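Diaminopimelate decarboxylase (Aquifex aeolicus, PDB 2P3E) probably catalyses the pyridoxal 5'-phosphate-dependent decarboxylation of meso-diaminopimelate to L-lysine, the last step of lysine biosynthesis by the diaminopimelate pathway. Local coordinates at residues B[197-202]-B[236-241]. Sequence-based numbering, arbitrary orientation.
Sequences EIVGIH and IKYLDI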
# COMPACT_ATOMS: atom_id res chain seq x y z
N GLU B 197 -8.84 14.63 32.39
CA GLU B 197 -10.21 15.02 32.65
C GLU B 197 -11.12 14.07 31.86
O GLU B 197 -11.14 14.09 30.61
CB GLU B 197 -10.41 16.46 32.20
CG GLU B 197 -11.78 17.01 32.52
CD GLU B 197 -11.97 18.40 31.95
OE1 GLU B 197 -10.95 19.03 31.56
OE2 GLU B 197 -13.14 18.86 31.89
N ILE B 198 -11.87 13.24 32.59
CA ILE B 198 -12.82 12.30 31.98
C ILE B 198 -14.05 13.03 31.47
O ILE B 198 -14.82 13.58 32.27
CB ILE B 198 -13.25 11.23 33.00
CG1 ILE B 198 -12.03 10.42 33.45
CG2 ILE B 198 -14.36 10.33 32.40
CD1 ILE B 198 -12.28 9.58 34.71
N VAL B 199 -14.24 13.03 30.16
CA VAL B 199 -15.35 13.79 29.53
C VAL B 199 -16.25 12.97 28.59
O VAL B 199 -17.30 13.45 28.16
CB VAL B 199 -14.87 15.04 28.73
CG1 VAL B 199 -14.11 16.05 29.64
CG2 VAL B 199 -14.01 14.64 27.53
N GLY B 200 -15.83 11.75 28.26
CA GLY B 200 -16.57 11.02 27.24
C GLY B 200 -16.61 9.52 27.34
O GLY B 200 -15.96 8.91 28.19
N ILE B 201 -17.40 8.93 26.44
CA ILE B 201 -17.41 7.50 26.18
C ILE B 201 -17.35 7.37 24.66
O ILE B 201 -17.97 8.17 23.96
CB ILE B 201 -18.73 6.80 26.66
CG1 ILE B 201 -18.94 7.01 28.16
CG2 ILE B 201 -18.75 5.31 26.23
CD1 ILE B 201 -20.34 6.65 28.65
N HIS B 202 -16.60 6.39 24.18
CA HIS B 202 -16.47 6.18 22.73
C HIS B 202 -16.79 4.74 22.36
O HIS B 202 -16.38 3.80 23.06
CB HIS B 202 -15.05 6.54 22.26
CG HIS B 202 -14.81 6.29 20.80
ND1 HIS B 202 -13.83 5.51 20.25
CD2 HIS B 202 -15.49 6.83 19.74
CE1 HIS B 202 -13.94 5.57 18.90
NE2 HIS B 202 -14.95 6.37 18.59
N ILE B 236 -19.98 13.04 32.12
CA ILE B 236 -19.83 12.61 30.74
C ILE B 236 -20.50 13.63 29.83
O ILE B 236 -21.73 13.64 29.68
CB ILE B 236 -20.36 11.15 30.51
CG1 ILE B 236 -19.74 10.14 31.50
CG2 ILE B 236 -20.14 10.68 29.06
CD1 ILE B 236 -18.19 10.08 31.54
N LYS B 237 -19.67 14.49 29.24
CA LYS B 237 -20.14 15.56 28.36
C LYS B 237 -20.39 15.07 26.93
O LYS B 237 -21.25 15.62 26.24
CB LYS B 237 -19.12 16.70 28.34
CG LYS B 237 -18.87 17.36 29.68
CD LYS B 237 -17.66 18.31 29.57
CE LYS B 237 -17.30 18.94 30.92
NZ LYS B 237 -18.40 19.80 31.45
N TYR B 238 -19.65 14.03 26.50
CA TYR B 238 -19.68 13.55 25.09
C TYR B 238 -19.90 12.04 24.97
O TYR B 238 -19.32 11.25 25.70
CB TYR B 238 -18.40 13.92 24.33
CG TYR B 238 -18.04 15.38 24.50
CD1 TYR B 238 -18.72 16.37 23.78
CD2 TYR B 238 -17.05 15.76 25.38
CE1 TYR B 238 -18.41 17.73 23.96
CE2 TYR B 238 -16.73 17.10 25.56
CZ TYR B 238 -17.42 18.07 24.86
OH TYR B 238 -17.08 19.39 25.07
N LEU B 239 -20.75 11.68 24.02
CA LEU B 239 -20.93 10.29 23.62
C LEU B 239 -20.60 10.22 22.15
O LEU B 239 -21.37 10.68 21.30
CB LEU B 239 -22.36 9.82 23.87
CG LEU B 239 -22.83 9.79 25.33
CD1 LEU B 239 -24.27 9.28 25.39
CD2 LEU B 239 -21.89 8.96 26.22
N ASP B 240 -19.43 9.67 21.87
CA ASP B 240 -18.93 9.53 20.52
C ASP B 240 -19.28 8.11 20.04
O ASP B 240 -18.67 7.14 20.47
CB ASP B 240 -17.40 9.79 20.52
CG ASP B 240 -16.79 9.77 19.13
OD1 ASP B 240 -17.39 9.18 18.20
OD2 ASP B 240 -15.68 10.33 18.99
N ILE B 241 -20.26 8.02 19.14
CA ILE B 241 -20.79 6.72 18.76
C ILE B 241 -20.18 6.19 17.45
O ILE B 241 -20.64 5.20 16.90
CB ILE B 241 -22.33 6.70 18.76
CG1 ILE B 241 -22.91 7.75 17.81
CG2 ILE B 241 -22.85 6.97 20.17
CD1 ILE B 241 -24.42 7.59 17.54
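H202 and D240 stand side by side on neighbouring parallel strands of the TIM barrel that forms the pyridoxal-binding domain; helix 214-231 makes the beta-alpha-beta crossover between them. Three backbone bonds tie the strands in register. Y238 N donates to V199 O at 2.9 Å, I201 N to Y238 O, and D240 N to I201 O at 3.0 Å, the last nearly straight (163° at the hydrogen). V199 O also takes a weak second bond from K237 N, where segment 236-241 turns into its strand. G200 O is hydrogen-bonded to the hydroxyl of Y187, on helix 183-191. On the face with I201 and L239, I201 CD1 packs 3.7 Å from L239 CD2. The I236 side chain crosses that of I201 at about a right angle, CG2 against CG1. V199 CG2 meets the Y238 ring in plane at its edge, 3.9 Å from CD2. K237 NZ forms a salt bridge with D235. Both H202 and D240 hold CG anti to the backbone N (chi1 -176° in D240), their ring and carboxylate planes 68° apart. H202 NE2 bonds E279 OE1, of a probable cofactor-binding residue, whereas D240 OD1 accepts from G242 N and OD2 weakly from N128 ND2. The carboxylates of E279 and D240 lie close together. An alanine at D240 would probably leave G242 N without this acceptor and open a gap beside the imidazole, where H202 CD2 now sits 3.3 Å from D240 CG.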